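Side-chain contacts in DNA topoisomerase 2-associated protein PAT1 (Saccharomyces cerevisiae, PDB 5LMG), which activates mRNA decapping and represses translation, and through its C-terminal domain directly contacts the decapping enzyme Dcp2 and the exonuclease Xrn1: residues 158-161 with 162-166; 253-256 with 257-261; 338-341 with 342-346; 348-351 with 352-355. The protein carries 2 engineered substitutions. All coordinates share one frame; numbering follows the deposited sequence.

Contact 1. Residues 158-161 with 162-166; sequences DLFQ and MIILK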
loop_
_atom_site.group_PDB
_atom_site.type_symbol
_atom_site.label_atom_id
_atom_site.label_comp_id
_atom_site.label_asym_id
_atom_site.label_seq_id
_atom_site.Cartn_x
_atom_site.Cartn_y
_atom_site.Cartn_z
ATOM N N ASP A 158 10.015 1.362 -4.569
ATOM C CA ASP A 158 10.059 2.588 -3.758
ATOM C C ASP A 158 9.687 3.836 -4.602
ATOM O O ASP A 158 8.980 4.716 -4.099
ATOM C CB ASP A 158 11.442 2.771 -3.098
ATOM C CG ASP A 158 11.916 1.634 -2.197
ATOM O OD1 ASP A 158 11.065 0.824 -1.749
ATOM O OD2 ASP A 158 13.131 1.569 -1.916
ATOM N N LEU A 159 10.143 3.885 -5.882
ATOM C CA LEU A 159 9.821 4.976 -6.813
ATOM C C LEU A 159 8.314 5.025 -7.101
ATOM O O LEU A 159 7.712 6.088 -6.967
ATOM C CB LEU A 159 10.621 4.887 -8.135
ATOM C CG LEU A 159 10.371 6.037 -9.139
ATOM C CD1 LEU A 159 11.054 7.328 -8.695
ATOM C CD2 LEU A 159 10.806 5.649 -10.548
ATOM N N PHE A 160 7.721 3.880 -7.516
ATOM C CA PHE A 160 6.296 3.750 -7.799
ATOM C C PHE A 160 5.480 4.163 -6.574
ATOM O O PHE A 160 4.532 4.931 -6.712
ATOM C CB PHE A 160 5.952 2.312 -8.209
ATOM C CG PHE A 160 4.588 2.170 -8.839
ATOM C CD1 PHE A 160 3.442 2.115 -8.052
ATOM C CD2 PHE A 160 4.447 2.084 -10.218
ATOM C CE1 PHE A 160 2.177 1.971 -8.635
ATOM C CE2 PHE A 160 3.182 1.948 -10.801
ATOM C CZ PHE A 160 2.059 1.892 -10.003
ATOM N N GLN A 161 5.899 3.713 -5.377
ATOM C CA GLN A 161 5.275 4.034 -4.096
ATOM C C GLN A 161 5.243 5.549 -3.833
ATOM O O GLN A 161 4.178 6.095 -3.545
ATOM C CB GLN A 161 5.990 3.274 -2.956
ATOM C CG GLN A 161 5.579 3.652 -1.517
ATOM C CD GLN A 161 4.246 3.076 -1.077
ATOM O OE1 GLN A 161 3.885 1.937 -1.398
ATOM N NE2 GLN A 161 3.501 3.850 -0.291
ATOM N N MET A 162 6.403 6.216 -3.961
ATOM C CA MET A 162 6.598 7.641 -3.716
ATOM C C MET A 162 5.809 8.546 -4.689
ATOM O O MET A 162 5.181 9.508 -4.247
ATOM C CB MET A 162 8.105 7.967 -3.749
ATOM C CG MET A 162 8.438 9.391 -3.394
ATOM S SD MET A 162 10.139 9.831 -3.817
ATOM C CE MET A 162 10.000 10.080 -5.569
ATOM N N ILE A 163 5.855 8.245 -5.995
ATOM C CA ILE A 163 5.219 9.070 -7.020
ATOM C C ILE A 163 3.739 8.729 -7.237
ATOM O O ILE A 163 2.896 9.602 -7.027
ATOM C CB ILE A 163 6.046 9.041 -8.338
ATOM C CG1 ILE A 163 7.384 9.798 -8.144
ATOM C CG2 ILE A 163 5.234 9.593 -9.534
ATOM C CD1 ILE A 163 8.401 9.732 -9.313
ATOM N N ILE A 164 3.433 7.488 -7.683
ATOM C CA ILE A 164 2.086 7.048 -8.037
ATOM C C ILE A 164 1.077 7.115 -6.871
ATOM O O ILE A 164 -0.014 7.677 -7.053
ATOM C CB ILE A 164 2.094 5.646 -8.716
ATOM C CG1 ILE A 164 3.150 5.551 -9.871
ATOM C CG2 ILE A 164 0.698 5.207 -9.173
ATOM C CD1 ILE A 164 3.056 6.574 -11.084
ATOM N N LEU A 165 1.428 6.568 -5.697
ATOM C CA LEU A 165 0.485 6.556 -4.579
ATOM C C LEU A 165 0.157 7.950 -4.040
ATOM O O LEU A 165 -0.999 8.186 -3.717
ATOM C CB LEU A 165 0.926 5.597 -3.478
ATOM C CG LEU A 165 0.276 4.195 -3.542
ATOM C CD1 LEU A 165 0.554 3.467 -4.868
ATOM C CD2 LEU A 165 0.714 3.368 -2.398
ATOM N N LYS A 166 1.131 8.886 -4.037
ATOM C CA LYS A 166 0.949 10.288 -3.632
ATOM C C LYS A 166 -0.082 10.983 -4.560
ATOM O O LYS A 166 -0.908 11.757 -4.084
ATOM C CB LYS A 166 2.305 11.026 -3.690
ATOM C CG LYS A 166 2.374 12.343 -2.916
ATOM C CD LYS A 166 3.573 13.194 -3.358
ATOM C CE LYS A 166 4.913 12.687 -2.868
ATOM N NZ LYS A 166 6.024 13.160 -3.735
#
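I164 sits over the aromatic ring of F160, one turn earlier in helix 151-174. The evidence is direct: I164 CG1 lies 3.5 Å from the centroid of the F160 ring and only 5° off the ring normal, so the approach is a CH-pi contact over the centre of one face. The other branch of the isoleucine, CG2, meets the ring at F160 CE1, 3.6 Å away. F160 CG stands anti to the backbone N (chi1 -166°), beside the carbonyl carbon, which leans the ring along the helix toward I164. Replacing F160 with an alanine takes away the whole aromatic face and would probably leave a gap beside I164, where the ring now also packs on I106 of helix 103-114 and I202 of helix 201-216.

A different geometry joins L159 and I163, which run alongside each other and point the same way; their CD1 atoms touch at 3.6 Å. M162 is only loosely added to this pair, its CE 4.3 Å from L159 CD1. On a third side L165 crosses Q161 at a slant, and its CD2 methyl rests 3.5 Å from Q161 NE2, while Q161 OE1 is hydrogen-bonded to N205. The backbone keeps the spacing through I163 N to L159 O, 3.0 Å with an N-H...O angle of 165°, whereas the bond from I164 N to F160 O is weak.

Chemically, dispersion and CH-pi contacts dominate; the amide oxygen of Q161 is satisfied from helix 201-216, while its NE2 side lies against the L165 methyl.

Contact 2. Residues 253-256 with 257-261; sequences IFPP and REYND. With EDO (1,2-ethanediol), chain H; EDO (1,2-ethanediol), chain K.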
loop_
_atom_site.group_PDB
_atom_site.type_symbol
_atom_site.label_atom_id
_atom_site.label_comp_id
_atom_site.label_asym_id
_atom_site.label_seq_id
_atom_site.Cartn_x
_atom_site.Cartn_y
_atom_site.Cartn_z
ATOM N N ILE A 253 -0.957 -11.552 4.226
ATOM C CA ILE A 253 -0.480 -10.179 4.072
ATOM C C ILE A 253 0.911 -10.010 4.746
ATOM O O ILE A 253 1.640 -9.084 4.397
ATOM C CB ILE A 253 -1.524 -9.121 4.529
ATOM C CG1 ILE A 253 -1.637 -9.042 6.073
ATOM C CG2 ILE A 253 -2.898 -9.335 3.852
ATOM C CD1 ILE A 253 -2.594 -7.967 6.595
ATOM N N PHE A 254 1.267 -10.911 5.700
ATOM C CA PHE A 254 2.564 -10.909 6.401
ATOM C C PHE A 254 3.531 -11.801 5.592
ATOM O O PHE A 254 3.285 -13.003 5.491
ATOM C CB PHE A 254 2.414 -11.417 7.850
ATOM C CG PHE A 254 1.641 -10.501 8.770
ATOM C CD1 PHE A 254 0.252 -10.560 8.834
ATOM C CD2 PHE A 254 2.303 -9.577 9.577
ATOM C CE1 PHE A 254 -0.465 -9.705 9.686
ATOM C CE2 PHE A 254 1.590 -8.734 10.439
ATOM C CZ PHE A 254 0.208 -8.812 10.498
ATOM N N PRO A 255 4.585 -11.226 4.952
ATOM C CA PRO A 255 5.490 -12.051 4.122
ATOM C C PRO A 255 6.316 -13.069 4.912
ATOM O O PRO A 255 6.526 -12.860 6.115
ATOM C CB PRO A 255 6.400 -11.017 3.433
ATOM C CG PRO A 255 5.714 -9.705 3.604
ATOM C CD PRO A 255 4.997 -9.812 4.923
ATOM N N PRO A 256 6.801 -14.164 4.264
ATOM C CA PRO A 256 7.645 -15.129 4.987
ATOM C C PRO A 256 8.944 -14.494 5.466
ATOM O O PRO A 256 9.392 -13.473 4.931
ATOM C CB PRO A 256 7.929 -16.231 3.954
ATOM C CG PRO A 256 7.012 -15.969 2.815
ATOM C CD PRO A 256 6.679 -14.527 2.840
ATOM N N ARG A 257 9.528 -15.096 6.491
ATOM C CA ARG A 257 10.756 -14.637 7.111
ATOM C C ARG A 257 11.956 -14.624 6.166
ATOM O O ARG A 257 12.804 -13.738 6.272
ATOM C CB ARG A 257 11.037 -15.517 8.313
ATOM C CG ARG A 257 11.385 -14.757 9.577
ATOM C CD ARG A 257 12.871 -14.502 9.689
ATOM N NE ARG A 257 13.661 -15.640 9.218
ATOM C CZ ARG A 257 14.962 -15.782 9.424
ATOM N NH1 ARG A 257 15.602 -16.840 8.944
ATOM N NH2 ARG A 257 15.644 -14.851 10.082
ATOM N N GLU A 258 12.031 -15.604 5.247
ATOM C CA GLU A 258 13.115 -15.701 4.260
ATOM C C GLU A 258 13.075 -14.482 3.327
ATOM O O GLU A 258 14.126 -13.959 2.945
ATOM C CB GLU A 258 13.115 -17.038 3.473
ATOM C CG GLU A 258 11.870 -17.913 3.589
ATOM C CD GLU A 258 11.611 -18.554 4.943
ATOM O OE1 GLU A 258 12.432 -19.390 5.388
ATOM O OE2 GLU A 258 10.591 -18.191 5.571
ATOM N N TYR A 259 11.844 -13.990 3.023
ATOM C CA TYR A 259 11.641 -12.795 2.219
ATOM C C TYR A 259 12.108 -11.569 2.999
ATOM O O TYR A 259 12.895 -10.788 2.456
ATOM C CB TYR A 259 10.178 -12.664 1.820
ATOM C CG TYR A 259 9.857 -11.459 0.969
ATOM C CD1 TYR A 259 10.070 -11.477 -0.407
ATOM C CD2 TYR A 259 9.254 -10.333 1.523
ATOM C CE1 TYR A 259 9.709 -10.398 -1.209
ATOM C CE2 TYR A 259 8.858 -9.260 0.726
ATOM C CZ TYR A 259 9.068 -9.307 -0.642
ATOM O OH TYR A 259 8.680 -8.258 -1.430
ATOM N N ASN A 260 11.662 -11.419 4.269
ATOM C CA ASN A 260 12.059 -10.298 5.133
ATOM C C ASN A 260 13.580 -10.177 5.240
ATOM O O ASN A 260 14.125 -9.090 5.018
ATOM C CB ASN A 260 11.434 -10.420 6.524
ATOM C CG ASN A 260 9.936 -10.252 6.569
ATOM O OD1 ASN A 260 9.300 -9.739 5.641
ATOM N ND2 ASN A 260 9.341 -10.670 7.675
ATOM N N ASP A 261 14.263 -11.310 5.522
ATOM C CA ASP A 261 15.724 -11.398 5.624
ATOM C C ASP A 261 16.428 -10.833 4.410
ATOM O O ASP A 261 17.380 -10.060 4.557
ATOM C CB ASP A 261 16.147 -12.860 5.794
ATOM C CG ASP A 261 16.048 -13.399 7.208
ATOM O OD1 ASP A 261 15.351 -12.769 8.048
ATOM O OD2 ASP A 261 16.667 -14.449 7.483
HETATM C C1 EDO H . 6.392 -11.835 10.559
HETATM O O1 EDO H . 5.616 -10.790 11.128
HETATM C C2 EDO H . 5.834 -12.179 9.158
HETATM O O2 EDO H . 6.075 -11.126 8.218
HETATM C C1 EDO K . 8.751 -5.328 0.013
HETATM O O1 EDO K . 8.696 -5.532 -1.387
HETATM C C2 EDO K . 9.555 -4.052 0.323
HETATM O O2 EDO K . 9.618 -3.897 1.733
#
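The first turn of helix 257-267 begins at a proline N-cap, where P256 and, before it, P255 meet Y259 and N260. A proline in this position brings no side-chain cap. Its carbonyl starts the helix bonding: P256 O receives N260 N at 3.1 Å, with an N-H...O angle of 164° and the donor in the carbonyl plane. Y259 N also approaches P256 O, but its N-H...O angle of 124° makes that bond weak.

The apolar part rests on P255. Its CB lies 3.5 Å from Y259 CD2 and comes at the ring obliquely. Y259 CG is anti to the backbone N (chi1 -179°), which carries the ring outward with CD2 alongside the proline; P256 CD adds a looser contact with Y259 CB. Y143, from another loop, touches both P256 and Y259, and further back the F254 ring packs edge-to-face with W278.

Two 1,2-ethanediol molecules, probably from the crystallisation liquor, occupy the polar margins. One places O1 at the edge of the Y259 ring, hydrogen-bonded to Y259 OH at 2.7 Å. The other puts O2 2.8 Å from P255 O and takes a weak bond from N260 ND2. On the solvent side R257 NH2 and D261 OD2 pair by charge at 2.8 Å, the carboxylate lying over a guanidinium face, with no N-H directed at the oxygen. The opposite end of the N260 amide fares differently: N260 OD1, 3.9 Å from P255 CB, is buried here with no hydrogen-bonding partner in the model.

Contact 3. Residues 338-341 with 342-346; sequences IIYN and KEKLY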
loop_
_atom_site.group_PDB
_atom_site.type_symbol
_atom_site.label_atom_id
_atom_site.label_comp_id
_atom_site.label_asym_id
_atom_site.label_seq_id
_atom_site.Cartn_x
_atom_site.Cartn_y
_atom_site.Cartn_z
ATOM N N ILE A 338 17.370 0.922 20.203
ATOM C CA ILE A 338 16.520 -0.091 20.847
ATOM C C ILE A 338 15.173 0.528 21.242
ATOM O O ILE A 338 14.139 -0.022 20.875
ATOM C CB ILE A 338 17.235 -0.834 22.019
ATOM C CG1 ILE A 338 18.377 -1.748 21.486
ATOM C CG2 ILE A 338 16.233 -1.643 22.863
ATOM C CD1 ILE A 338 19.374 -2.217 22.503
ATOM N N ILE A 339 15.203 1.690 21.942
ATOM C CA ILE A 339 14.019 2.445 22.382
ATOM C C ILE A 339 13.143 2.836 21.185
ATOM O O ILE A 339 11.919 2.686 21.268
ATOM C CB ILE A 339 14.395 3.665 23.287
ATOM C CG1 ILE A 339 15.129 3.201 24.571
ATOM C CG2 ILE A 339 13.155 4.527 23.641
ATOM C CD1 ILE A 339 15.941 4.291 25.319
ATOM N N TYR A 340 13.775 3.326 20.077
ATOM C CA TYR A 340 13.097 3.727 18.843
ATOM C C TYR A 340 12.319 2.555 18.230
ATOM O O TYR A 340 11.150 2.719 17.890
ATOM C CB TYR A 340 14.069 4.345 17.816
ATOM C CG TYR A 340 13.507 4.406 16.411
ATOM C CD1 TYR A 340 12.581 5.384 16.049
ATOM C CD2 TYR A 340 13.888 3.477 15.445
ATOM C CE1 TYR A 340 12.036 5.428 14.764
ATOM C CE2 TYR A 340 13.349 3.509 14.159
ATOM C CZ TYR A 340 12.421 4.485 13.825
ATOM O OH TYR A 340 11.892 4.527 12.559
ATOM N N ASN A 341 12.985 1.395 18.081
ATOM C CA ASN A 341 12.376 0.195 17.516
ATOM C C ASN A 341 11.305 -0.412 18.425
ATOM O O ASN A 341 10.282 -0.880 17.920
ATOM C CB ASN A 341 13.437 -0.813 17.100
ATOM C CG ASN A 341 14.049 -0.412 15.788
ATOM O OD1 ASN A 341 13.409 -0.495 14.734
ATOM N ND2 ASN A 341 15.268 0.112 15.833
ATOM N N LYS A 342 11.484 -0.306 19.752
ATOM C CA LYS A 342 10.500 -0.782 20.735
ATOM C C LYS A 342 9.203 0.044 20.634
ATOM O O LYS A 342 8.119 -0.529 20.484
ATOM C CB LYS A 342 11.079 -0.733 22.158
ATOM C CG LYS A 342 10.123 -1.231 23.249
ATOM C CD LYS A 342 10.563 -0.770 24.633
ATOM C CE LYS A 342 10.286 0.698 24.868
ATOM N NZ LYS A 342 10.588 1.103 26.262
ATOM N N GLU A 343 9.330 1.381 20.670
ATOM C CA GLU A 343 8.197 2.312 20.587
ATOM C C GLU A 343 7.480 2.223 19.247
ATOM O O GLU A 343 6.257 2.357 19.202
ATOM C CB GLU A 343 8.638 3.748 20.896
ATOM C CG GLU A 343 8.981 3.950 22.368
ATOM C CD GLU A 343 9.510 5.311 22.784
ATOM O OE1 GLU A 343 9.900 6.112 21.901
ATOM O OE2 GLU A 343 9.570 5.561 24.009
ATOM N N LYS A 344 8.239 1.943 18.169
ATOM C CA LYS A 344 7.702 1.792 16.822
ATOM C C LYS A 344 6.709 0.614 16.793
ATOM O O LYS A 344 5.596 0.790 16.300
ATOM C CB LYS A 344 8.829 1.601 15.789
ATOM C CG LYS A 344 8.305 1.536 14.356
ATOM C CD LYS A 344 9.414 1.439 13.313
ATOM C CE LYS A 344 8.871 1.500 11.901
ATOM N NZ LYS A 344 8.017 0.327 11.559
ATOM N N LEU A 345 7.119 -0.565 17.335
ATOM C CA LEU A 345 6.291 -1.776 17.412
ATOM C C LEU A 345 5.019 -1.534 18.234
ATOM O O LEU A 345 3.948 -1.936 17.801
ATOM C CB LEU A 345 7.087 -2.990 17.961
ATOM C CG LEU A 345 8.249 -3.510 17.092
ATOM C CD1 LEU A 345 9.060 -4.594 17.827
ATOM C CD2 LEU A 345 7.766 -4.009 15.714
ATOM N N TYR A 346 5.133 -0.819 19.381
ATOM C CA TYR A 346 4.006 -0.446 20.246
ATOM C C TYR A 346 2.972 0.371 19.458
ATOM O O TYR A 346 1.786 0.030 19.467
ATOM C CB TYR A 346 4.480 0.416 21.437
ATOM C CG TYR A 346 5.232 -0.285 22.553
ATOM C CD1 TYR A 346 5.246 -1.673 22.651
ATOM C CD2 TYR A 346 5.899 0.445 23.531
ATOM C CE1 TYR A 346 5.908 -2.316 23.696
ATOM C CE2 TYR A 346 6.550 -0.188 24.588
ATOM C CZ TYR A 346 6.566 -1.570 24.658
ATOM O OH TYR A 346 7.238 -2.193 25.684
#
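K342 opens the second half of this two-turn portion of helix 329-355, its N bonded to I338 O at 2.9 Å and its CB pressed close to the same carbonyl. Its chain bends at chi3 (74°), and NZ ends in a salt bridge with E318 of helix 290-322.

E343 follows, held by its backbone N to I339 O at 3.0 Å with an N-H...O angle of 168°. Its side chain runs extended alongside I339 and points the same way, so that the carboxylate comes against a methyl: E343 OE2 is 3.7 Å from I339 CG2.

K344 repeats the backbone bond to Y340 O. Its aliphatic stem lies beside Y340, also pointing the same way, with CD 4.0 Å from Y340 OH. K344 CG is anti to the backbone N and the chain stays extended until chi4 (-65°), where it turns to bring NZ into salt bridges with D273 and D348.

L345 comes next, its N bonded to N341 O at 3.2 Å and its CG 3.4 Å from that same oxygen. The N341 side chain turns back along the helix, ND2 bonding to S337 O. At Y346, K342 O stands 3.6 Å above one face of the ring, displaced toward the rim.

The chemistry is thus divided: methylene stems and methyls supply modest packing along the helix surface, while the two ammonium groups have carboxylate partners, E318 for K342 and D273 and D348 for K344, which would probably hold the ends of these bent chains in place.

Contact 4. Residues 348-351 with 352-355; sequences DLNL and FLNV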
loop_
_atom_site.group_PDB
_atom_site.type_symbol
_atom_site.label_atom_id
_atom_site.label_comp_id
_atom_site.label_asym_id
_atom_site.label_seq_id
_atom_site.Cartn_x
_atom_site.Cartn_y
_atom_site.Cartn_z
ATOM N N ASP A 348 2.691 0.882 16.013
ATOM C CA ASP A 348 2.142 0.205 14.830
ATOM C C ASP A 348 1.022 -0.759 15.222
ATOM O O ASP A 348 -0.041 -0.746 14.602
ATOM C CB ASP A 348 3.237 -0.514 14.020
ATOM C CG ASP A 348 4.254 0.408 13.359
ATOM O OD1 ASP A 348 4.026 1.648 13.352
ATOM O OD2 ASP A 348 5.281 -0.103 12.861
ATOM N N LEU A 349 1.236 -1.533 16.292
ATOM C CA LEU A 349 0.238 -2.458 16.807
ATOM C C LEU A 349 -0.974 -1.694 17.401
ATOM O O LEU A 349 -2.109 -2.063 17.105
ATOM C CB LEU A 349 0.866 -3.435 17.821
ATOM C CG LEU A 349 -0.069 -4.427 18.541
ATOM C CD1 LEU A 349 -0.823 -5.334 17.557
ATOM C CD2 LEU A 349 0.707 -5.259 19.552
ATOM N N ASN A 350 -0.736 -0.616 18.178
ATOM C CA ASN A 350 -1.827 0.179 18.760
ATOM C C ASN A 350 -2.674 0.910 17.714
ATOM O O ASN A 350 -3.845 1.148 17.972
ATOM C CB ASN A 350 -1.334 1.130 19.852
ATOM C CG ASN A 350 -1.172 0.414 21.162
ATOM O OD1 ASN A 350 -2.047 -0.340 21.594
ATOM N ND2 ASN A 350 -0.044 0.616 21.820
ATOM N N LEU A 351 -2.122 1.200 16.520
ATOM C CA LEU A 351 -2.884 1.788 15.410
ATOM C C LEU A 351 -4.060 0.840 15.071
ATOM O O LEU A 351 -5.200 1.287 14.940
ATOM C CB LEU A 351 -1.973 1.999 14.168
ATOM C CG LEU A 351 -2.633 2.495 12.853
ATOM C CD1 LEU A 351 -3.341 3.845 13.043
ATOM C CD2 LEU A 351 -1.600 2.625 11.746
ATOM N N PHE A 352 -3.769 -0.476 15.017
ATOM C CA PHE A 352 -4.743 -1.523 14.734
ATOM C C PHE A 352 -5.669 -1.780 15.922
ATOM O O PHE A 352 -6.878 -1.764 15.737
ATOM C CB PHE A 352 -4.033 -2.817 14.286
ATOM C CG PHE A 352 -4.889 -4.067 14.221
ATOM C CD1 PHE A 352 -6.036 -4.108 13.429
ATOM C CD2 PHE A 352 -4.521 -5.218 14.909
ATOM C CE1 PHE A 352 -6.806 -5.276 13.342
ATOM C CE2 PHE A 352 -5.301 -6.381 14.830
ATOM C CZ PHE A 352 -6.428 -6.404 14.039
ATOM N N LEU A 353 -5.101 -2.004 17.128
ATOM C CA LEU A 353 -5.853 -2.340 18.340
ATOM C C LEU A 353 -6.843 -1.268 18.793
ATOM O O LEU A 353 -7.986 -1.619 19.105
ATOM C CB LEU A 353 -4.920 -2.727 19.508
ATOM C CG LEU A 353 -4.119 -4.026 19.388
ATOM C CD1 LEU A 353 -3.183 -4.181 20.590
ATOM C CD2 LEU A 353 -5.041 -5.251 19.273
ATOM N N ASN A 354 -6.403 0.023 18.847
ATOM C CA ASN A 354 -7.231 1.165 19.283
ATOM C C ASN A 354 -8.527 1.311 18.508
ATOM O O ASN A 354 -9.551 1.646 19.093
ATOM C CB ASN A 354 -6.462 2.481 19.283
ATOM C CG ASN A 354 -5.257 2.535 20.210
ATOM O OD1 ASN A 354 -5.025 1.687 21.088
ATOM N ND2 ASN A 354 -4.466 3.552 20.030
ATOM N N VAL A 355 -8.476 1.034 17.203
ATOM C CA VAL A 355 -9.601 1.066 16.265
ATOM C C VAL A 355 -10.751 0.128 16.753
ATOM O O VAL A 355 -11.932 0.449 16.598
ATOM C CB VAL A 355 -9.039 0.743 14.853
ATOM C CG1 VAL A 355 -9.988 -0.096 14.020
ATOM C CG2 VAL A 355 -8.620 2.019 14.121
#
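L349 and L353 supply the apolar part, one turn apart in helix 329-355. L353 CD1 rests against L349 CG at 3.7 Å, and L349 CD1 lies 4.0 Å from L353 CG, so each leucine presents a methyl to the other's branch point. L349 reaches toward the following turn because its CG is anti to the backbone N (chi1 176°), beside the carbonyl carbon. Outside the pair, L349 packs on I308 and L353 on L358 and Y360.

Backbone hydrogen bonds form the second kind. L349 O is shared: L353 N binds it at 3.0 Å with an N-H...O angle of 170°, and F352 N makes a weak bond to it. N354 N is bonded to N350 O at 2.9 Å.

Side chains packed on backbone carbonyls make the third. V355 CG2 lies 3.6 Å from L351 O, and N354 CG 3.0 Å from N350 O. The N350 and N354 amides pack close, with planes 18° apart; the polar bond here is that of N350 OD1 to Y360 N. An alanine at N354 would strip the amide from beside the N350 carbonyl and from V359, which would probably leave a gap between helix and strand.

With F352 turned into helices 275-286 and 290-322, and N350 and L353 facing strand 358-361, this is the i to i+4 packing of an alpha-helix wedged between its neighbours and a two-stranded beta-hairpin.

Contacts 3 and 4 are successive portions of helix 329-355, their centres 14 Å apart, and helix 290-322 lies against both. Contact 2 comes within about 7 Å of contact 4 at the nearest atoms; the two share a neighbour in helix 275-286, which F254 and F352 both reach. Contact 1 lies nearest the centre of the chain, about 9 Å from it, and touches none of the others: its nearest atoms are about 9 Å from contact 2, with centres 22 Å apart. No active site is identified for this domain. 1,2-Ethanediol touches contacts 1, 2 and 3, through M162, Y259 and N260, and L345, but probably comes from the crystallisation liquor.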